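Local atomic coordinates of uncharacterized protein (Bacteroides ovatus, PDB entry 4FS7), a protein that is of unknown function but, as an extracellular protein built of BspA-type leucine-rich repeats, probably binds other proteins. Residues N195-E206 / S218-K229. Residues are numbered along the deposited sequence; the frame is centred on the assembly and turned at random.
Sequences NLKIIRDYCFAE and SLYYLGDFALSK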
ATOM      1  N   ASN A 195       6.598 -17.544   1.355  1.00 13.40           N
ATOM      2  CA  ASN A 195       7.996 -17.157   1.194  0.50 13.38           C
ATOM      3  C   ASN A 195       8.146 -15.719   0.669  1.00 11.90           C
ATOM      4  O   ASN A 195       9.135 -15.377   0.055  1.00 13.60           O
ATOM      5  CB  ASN A 195       8.710 -18.125   0.253  0.50 15.01           C
ATOM      6  CG  ASN A 195      10.197 -18.209   0.509  0.50 15.61           C
ATOM      7  OD1 ASN A 195      10.974 -18.253  -0.431  0.50 21.26           O
ATOM      8  ND2 ASN A 195      10.601 -18.256   1.781  0.50 15.26           N
ATOM      9  N   LEU A 196       7.153 -14.874   0.920  1.00 12.22           N
ATOM     10  CA  LEU A 196       7.198 -13.480   0.475  1.00 11.57           C
ATOM     11  C   LEU A 196       8.437 -12.799   1.049  1.00 10.97           C
ATOM     12  O   LEU A 196       8.747 -12.972   2.228  1.00 12.61           O
ATOM     13  CB  LEU A 196       5.934 -12.725   0.928  1.00 10.36           C
ATOM     14  CG  LEU A 196       5.704 -11.390   0.247  1.00 10.87           C
ATOM     15  CD1 LEU A 196       5.335 -11.548  -1.228  1.00 13.28           C
ATOM     16  CD2 LEU A 196       4.647 -10.587   0.988  1.00 11.47           C
ATOM     17  N   LYS A 197       9.097 -12.008   0.208  1.00 11.75           N
ATOM     18  CA  LYS A 197      10.335 -11.278   0.549  0.50 10.54           C
ATOM     19  C   LYS A 197      10.140  -9.778   0.702  1.00 11.08           C
ATOM     20  O   LYS A 197      10.687  -9.145   1.597  1.00 11.60           O
ATOM     21  CB  LYS A 197      11.386 -11.483  -0.540  0.50 10.44           C
ATOM     22  CG  LYS A 197      11.774 -12.975  -0.803  0.50  9.35           C
ATOM     23  CD  LYS A 197      12.538 -13.615   0.392  0.50 13.12           C
ATOM     24  CE  LYS A 197      12.723 -15.118   0.284  0.50 12.65           C
ATOM     25  NZ  LYS A 197      13.720 -15.486  -0.753  0.50 21.88           N
ATOM     26  N   ILE A 198       9.341  -9.215  -0.206  1.00  9.91           N
ATOM     27  CA  ILE A 198       9.227  -7.752  -0.384  1.00 10.83           C
ATOM     28  C   ILE A 198       7.792  -7.322  -0.590  1.00  9.85           C
ATOM     29  O   ILE A 198       7.103  -7.912  -1.429  1.00 10.88           O
ATOM     30  CB  ILE A 198      10.082  -7.333  -1.643  1.00 12.84           C
ATOM     31  CG1 ILE A 198      11.562  -7.610  -1.420  1.00 14.32           C
ATOM     32  CG2 ILE A 198       9.800  -5.872  -2.037  1.00 14.22           C
ATOM     33  CD1 ILE A 198      12.392  -7.519  -2.700  1.00 20.48           C
ATOM     34  N   ILE A 199       7.369  -6.288   0.127  1.00  9.55           N
ATOM     35  CA  ILE A 199       6.115  -5.567  -0.141  1.00  9.64           C
ATOM     36  C   ILE A 199       6.537  -4.172  -0.570  1.00 10.23           C
ATOM     37  O   ILE A 199       7.168  -3.438   0.209  1.00 10.85           O
ATOM     38  CB  ILE A 199       5.177  -5.530   1.081  1.00  9.93           C
ATOM     39  CG1 ILE A 199       4.710  -6.942   1.427  1.00 11.23           C
ATOM     40  CG2 ILE A 199       4.025  -4.574   0.845  1.00  9.71           C
ATOM     41  CD1 ILE A 199       3.934  -7.066   2.742  1.00 11.61           C
ATOM     42  N   ARG A 200       6.209  -3.800  -1.802  1.00  9.54           N
ATOM     43  CA  ARG A 200       6.611  -2.521  -2.360  1.00 10.54           C
ATOM     44  C   ARG A 200       5.726  -1.371  -1.915  1.00 10.30           C
ATOM     45  O   ARG A 200       4.733  -1.544  -1.209  1.00 11.52           O
ATOM     46  CB  ARG A 200       6.706  -2.627  -3.887  1.00 11.07           C
ATOM     47  CG  ARG A 200       7.859  -3.514  -4.342  1.00 11.58           C
ATOM     48  CD  ARG A 200       8.114  -3.372  -5.833  1.00 14.19           C
ATOM     49  NE  ARG A 200       9.270  -4.135  -6.299  1.00 16.76           N
ATOM     50  CZ  ARG A 200       9.440  -4.563  -7.564  1.00 19.12           C
ATOM     51  NH1 ARG A 200       8.490  -4.339  -8.477  1.00 19.34           N
ATOM     52  NH2 ARG A 200      10.530  -5.271  -7.906  1.00 22.36           N
ATOM     53  N   ASP A 201       6.095  -0.179  -2.363  1.00 10.32           N
ATOM     54  CA  ASP A 201       5.446   1.056  -1.913  1.00  9.93           C
ATOM     55  C   ASP A 201       3.954   1.026  -2.118  1.00  8.49           C
ATOM     56  O   ASP A 201       3.482   0.545  -3.155  1.00  9.89           O
ATOM     57  CB  ASP A 201       6.004   2.279  -2.676  1.00 10.53           C
ATOM     58  CG  ASP A 201       7.493   2.511  -2.558  1.00 14.28           C
ATOM     59  OD1 ASP A 201       8.163   1.931  -1.735  1.00 15.28           O
ATOM     60  OD2 ASP A 201       8.005   3.366  -3.330  1.00 19.55           O
ATOM     61  N   TYR A 202       3.166   1.588  -1.192  1.00  8.90           N
ATOM     62  CA  TYR A 202       1.744   1.781  -1.306  1.00  9.29           C
ATOM     63  C   TYR A 202       0.949   0.495  -1.432  1.00  8.74           C
ATOM     64  O   TYR A 202      -0.240   0.595  -1.684  1.00  9.71           O
ATOM     65  CB  TYR A 202       1.426   2.701  -2.501  1.00 10.66           C
ATOM     66  CG  TYR A 202       1.995   4.081  -2.346  1.00 10.99           C
ATOM     67  CD1 TYR A 202       1.373   5.046  -1.562  1.00 11.37           C
ATOM     68  CD2 TYR A 202       3.149   4.406  -2.971  1.00 12.13           C
ATOM     69  CE1 TYR A 202       1.926   6.332  -1.437  1.00 12.06           C
ATOM     70  CE2 TYR A 202       3.733   5.688  -2.833  1.00 14.77           C
ATOM     71  CZ  TYR A 202       3.115   6.622  -2.045  1.00 12.16           C
ATOM     72  OH  TYR A 202       3.675   7.878  -1.925  1.00 14.77           O
ATOM     73  N   CYS A 203       1.530  -0.672  -1.168  1.00  8.76           N
ATOM     74  CA  CYS A 203       0.832  -1.920  -1.524  1.00  9.10           C
ATOM     75  C   CYS A 203      -0.576  -2.023  -0.926  1.00  9.28           C
ATOM     76  O   CYS A 203      -1.509  -2.437  -1.618  1.00 10.45           O
ATOM     77  CB  CYS A 203       1.706  -3.104  -1.139  1.00  9.69           C
ATOM     78  SG  CYS A 203       1.125  -4.671  -1.733  1.00 12.70           S
ATOM     79  N   PHE A 204      -0.691  -1.695   0.374  1.00  8.76           N
ATOM     80  CA  PHE A 204      -1.949  -1.792   1.093  1.00  8.87           C
ATOM     81  C   PHE A 204      -2.409  -0.417   1.570  1.00  9.12           C
ATOM     82  O   PHE A 204      -3.277  -0.324   2.430  1.00 10.02           O
ATOM     83  CB  PHE A 204      -1.879  -2.771   2.267  1.00  9.69           C
ATOM     84  CG  PHE A 204      -1.524  -4.157   1.862  1.00  9.00           C
ATOM     85  CD1 PHE A 204      -2.516  -5.013   1.356  1.00 10.82           C
ATOM     86  CD2 PHE A 204      -0.234  -4.622   1.947  1.00 10.22           C
ATOM     87  CE1 PHE A 204      -2.236  -6.277   0.966  1.00 10.74           C
ATOM     88  CE2 PHE A 204       0.051  -5.933   1.557  1.00 12.40           C
ATOM     89  CZ  PHE A 204      -0.968  -6.751   1.105  1.00 12.11           C
ATOM     90  N   ALA A 205      -1.919   0.662   0.944  1.00  9.61           N
ATOM     91  CA  ALA A 205      -2.361   1.993   1.352  1.00  9.50           C
ATOM     92  C   ALA A 205      -3.851   2.162   1.206  1.00 10.60           C
ATOM     93  O   ALA A 205      -4.400   1.785   0.186  1.00 12.18           O
ATOM     94  CB  ALA A 205      -1.597   3.061   0.586  1.00 10.75           C
ATOM     95  N   GLU A 206      -4.503   2.702   2.240  1.00  9.54           N
ATOM     96  CA  GLU A 206      -5.931   2.970   2.222  0.50 10.35           C
ATOM     97  C   GLU A 206      -6.770   1.699   2.304  1.00  9.79           C
ATOM     98  O   GLU A 206      -7.953   1.768   2.069  1.00 12.12           O
ATOM     99  CB  GLU A 206      -6.342   3.865   1.034  0.50 10.66           C
ATOM    100  CG  GLU A 206      -5.678   5.243   1.047  0.50 13.33           C
ATOM    101  CD  GLU A 206      -6.244   6.218   0.005  0.50 14.42           C
ATOM    102  OE1 GLU A 206      -7.039   5.822  -0.894  0.50 16.28           O
ATOM    103  OE2 GLU A 206      -5.874   7.415   0.083  0.50 15.11           O
ATOM    104  N   SER A 218      10.288 -14.925   6.043  1.00 13.94           N
ATOM    105  CA  SER A 218      11.084 -14.515   4.890  1.00 13.65           C
ATOM    106  C   SER A 218      10.954 -13.005   4.515  1.00 11.74           C
ATOM    107  O   SER A 218      11.751 -12.503   3.753  1.00 13.94           O
ATOM    108  CB  SER A 218      10.699 -15.345   3.651  1.00 14.00           C
ATOM    109  OG  SER A 218       9.274 -15.309   3.498  1.00 14.39           O
ATOM    110  N   LEU A 219       9.909 -12.346   4.999  1.00 11.69           N
ATOM    111  CA  LEU A 219       9.602 -10.999   4.599  1.00 10.74           C
ATOM    112  C   LEU A 219      10.528 -10.015   5.290  1.00 11.60           C
ATOM    113  O   LEU A 219      10.560  -9.934   6.513  1.00 13.12           O
ATOM    114  CB  LEU A 219       8.145 -10.698   4.926  1.00 11.46           C
ATOM    115  CG  LEU A 219       7.653  -9.279   4.679  1.00 10.78           C
ATOM    116  CD1 LEU A 219       7.724  -8.867   3.229  1.00 10.88           C
ATOM    117  CD2 LEU A 219       6.236  -9.158   5.193  1.00 12.73           C
ATOM    118  N   TYR A 220      11.316  -9.291   4.490  1.00 12.16           N
ATOM    119  CA  TYR A 220      12.340  -8.428   5.096  1.00 12.42           C
ATOM    120  C   TYR A 220      12.195  -6.956   4.794  1.00 12.12           C
ATOM    121  O   TYR A 220      12.907  -6.149   5.381  1.00 12.38           O
ATOM    122  CB  TYR A 220      13.746  -8.924   4.748  1.00 13.67           C
ATOM    123  CG  TYR A 220      14.103  -8.835   3.310  1.00 13.89           C
ATOM    124  CD1 TYR A 220      14.473  -7.639   2.739  1.00 16.19           C
ATOM    125  CD2 TYR A 220      14.060  -9.975   2.495  1.00 16.63           C
ATOM    126  CE1 TYR A 220      14.817  -7.574   1.380  1.00 18.01           C
ATOM    127  CE2 TYR A 220      14.381  -9.914   1.151  1.00 19.13           C
ATOM    128  CZ  TYR A 220      14.747  -8.701   0.601  1.00 20.39           C
ATOM    129  OH  TYR A 220      15.102  -8.595  -0.723  1.00 25.23           O
ATOM    130  N   TYR A 221      11.283  -6.597   3.881  1.00 12.01           N
ATOM    131  CA  TYR A 221      11.145  -5.230   3.408  1.00 11.93           C
ATOM    132  C   TYR A 221       9.727  -4.791   3.279  1.00 10.78           C
ATOM    133  O   TYR A 221       8.928  -5.467   2.638  1.00 12.05           O
ATOM    134  CB  TYR A 221      11.861  -5.083   2.051  1.00 12.90           C
ATOM    135  CG  TYR A 221      11.795  -3.689   1.448  1.00 13.93           C
ATOM    136  CD1 TYR A 221      10.718  -3.263   0.669  1.00 13.86           C
ATOM    137  CD2 TYR A 221      12.781  -2.782   1.707  1.00 19.73           C
ATOM    138  CE1 TYR A 221      10.679  -1.994   0.130  1.00 14.65           C
ATOM    139  CE2 TYR A 221      12.725  -1.486   1.207  1.00 19.41           C
ATOM    140  CZ  TYR A 221      11.661  -1.091   0.423  1.00 19.47           C
ATOM    141  OH  TYR A 221      11.606   0.202  -0.105  1.00 23.12           O
ATOM    142  N   LEU A 222       9.421  -3.623   3.827  1.00 10.55           N
ATOM    143  CA  LEU A 222       8.130  -2.920   3.585  1.00  9.89           C
ATOM    144  C   LEU A 222       8.423  -1.546   3.019  1.00  9.89           C
ATOM    145  O   LEU A 222       9.136  -0.763   3.626  1.00 11.35           O
ATOM    146  CB  LEU A 222       7.274  -2.671   4.846  1.00 12.13           C
ATOM    147  CG  LEU A 222       6.894  -3.856   5.702  1.00 13.36           C
ATOM    148  CD1 LEU A 222       6.097  -3.441   6.953  1.00 13.90           C
ATOM    149  CD2 LEU A 222       6.152  -4.920   4.951  1.00 14.91           C
ATOM    150  N   GLY A 223       7.842  -1.241   1.857  1.00  9.87           N
ATOM    151  CA  GLY A 223       8.094  -0.008   1.147  1.00  9.94           C
ATOM    152  C   GLY A 223       7.333   1.198   1.697  1.00  9.94           C
ATOM    153  O   GLY A 223       6.533   1.127   2.655  1.00  9.91           O
ATOM    154  N   ASP A 224       7.592   2.326   1.071  1.00  9.41           N
ATOM    155  CA  ASP A 224       7.034   3.581   1.491  1.00  9.06           C
ATOM    156  C   ASP A 224       5.505   3.532   1.491  1.00  8.80           C
ATOM    157  O   ASP A 224       4.909   3.052   0.525  1.00  9.74           O
ATOM    158  CB  ASP A 224       7.462   4.744   0.561  1.00  9.89           C
ATOM    159  CG  ASP A 224       8.954   5.040   0.536  1.00 11.66           C
ATOM    160  OD1 ASP A 224       9.722   4.438   1.290  1.00 11.95           O
ATOM    161  OD2 ASP A 224       9.322   5.918  -0.275  1.00 16.79           O
ATOM    162  N   PHE A 225       4.858   3.974   2.566  1.00  8.22           N
ATOM    163  CA  PHE A 225       3.422   3.999   2.686  1.00  8.31           C
ATOM    164  C   PHE A 225       2.758   2.619   2.523  1.00  8.67           C
ATOM    165  O   PHE A 225       1.569   2.524   2.295  1.00  9.12           O
ATOM    166  CB  PHE A 225       2.762   4.989   1.692  1.00  9.78           C
ATOM    167  CG  PHE A 225       3.067   6.429   1.961  1.00  8.42           C
ATOM    168  CD1 PHE A 225       2.235   7.185   2.802  1.00  9.55           C
ATOM    169  CD2 PHE A 225       4.117   7.056   1.347  1.00  9.88           C
ATOM    170  CE1 PHE A 225       2.492   8.519   3.033  1.00 10.49           C
ATOM    171  CE2 PHE A 225       4.364   8.413   1.602  1.00 11.09           C
ATOM    172  CZ  PHE A 225       3.549   9.112   2.416  1.00  9.91           C
ATOM    173  N   ALA A 226       3.503   1.515   2.712  1.00  8.81           N
ATOM    174  CA  ALA A 226       2.942   0.198   2.371  1.00  8.74           C
ATOM    175  C   ALA A 226       1.739  -0.203   3.163  1.00  8.46           C
ATOM    176  O   ALA A 226       0.875  -0.933   2.646  1.00  9.68           O
ATOM    177  CB  ALA A 226       4.007  -0.898   2.417  1.00 10.49           C
ATOM    178  N   LEU A 227       1.686   0.247   4.420  1.00  8.67           N
ATOM    179  CA  LEU A 227       0.575  -0.066   5.312  1.00  8.92           C
ATOM    180  C   LEU A 227      -0.074   1.228   5.795  1.00  9.44           C
ATOM    181  O   LEU A 227      -0.674   1.250   6.862  1.00 10.16           O
ATOM    182  CB  LEU A 227       1.039  -0.967   6.465  1.00  9.50           C
ATOM    183  CG  LEU A 227       1.427  -2.388   6.063  1.00 12.61           C
ATOM    184  CD1 LEU A 227       2.115  -3.112   7.230  1.00 15.15           C
ATOM    185  CD2 LEU A 227       0.148  -3.112   5.654  1.00 16.33           C
ATOM    186  N   SER A 228      -0.009   2.283   5.009  1.00  8.54           N
ATOM    187  CA  SER A 228      -0.603   3.559   5.406  1.00  8.37           C
ATOM    188  C   SER A 228      -2.105   3.495   5.367  1.00  9.21           C
ATOM    189  O   SER A 228      -2.710   2.897   4.460  1.00 10.15           O
ATOM    190  CB  SER A 228      -0.094   4.635   4.469  1.00  9.80           C
ATOM    191  OG  SER A 228      -0.749   5.860   4.680  1.00 10.97           O
ATOM    192  N   LYS A 229      -2.755   4.130   6.328  1.00  9.08           N
ATOM    193  CA  LYS A 229      -4.216   4.168   6.387  1.00 10.00           C
ATOM    194  C   LYS A 229      -4.808   2.770   6.314  1.00 10.70           C
ATOM    195  O   LYS A 229      -5.741   2.505   5.546  1.00 12.64           O
ATOM    196  CB  LYS A 229      -4.785   5.059   5.291  1.00 11.75           C
ATOM    197  CG  LYS A 229      -4.534   6.521   5.554  1.00 16.94           C
ATOM    198  CD  LYS A 229      -5.460   7.084   6.639  1.00 23.03           C
ATOM    199  CE  LYS A 229      -5.123   8.500   6.814  1.00 22.44           C
ATOM    200  NZ  LYS A 229      -5.460   9.011   8.130  1.00 21.29           N
TER
HETATM  201  O   HOH W   1       7.992   6.371  -2.677  1.00 31.57           O
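Asp201 OD1 takes the backbone N-H of Asp224 at 2.9 Å, met from above the carboxylate plane, and Asp224 O in turn accepts from Tyr202 N. The two carboxylates stack almost parallel, their OD2 atoms 4.2 Å apart, and a water donates to both, which probably eases the repulsion. Were Asp201 an alanine, the N-H of Asp224 would probably lose this acceptor and the water would be left with Asp224 OD2 of the two carboxylates. Further bonds join the two backbones: Ile199 N to Tyr221 O, Gly223 N to Ile199 O, then Phe204 N to Ala226 O and Glu206 N to Ser228 O. At the other end Ser218 OG donates to Leu196 O (2.7 Å). With CG anti to the carbonyl carbon in both (chi1 -63° and -67°), the rings of Tyr202 and Phe225 lie side by side, planes 6° apart but so displaced that they hardly overlap, and Tyr202 OH lies 3.4 Å from Phe225 CD2. On the inner side Ile199 CD1 rests against both Leu222 CD2 (3.8 Å) and Leu219 CD2. Strands 198-199 and 221-222 pair in parallel in successive solenoid turns, flanked by strands 175-176 and 243-244; Asp224, placed like Asp201, continues the pattern, OD1 accepting from Lys246 N.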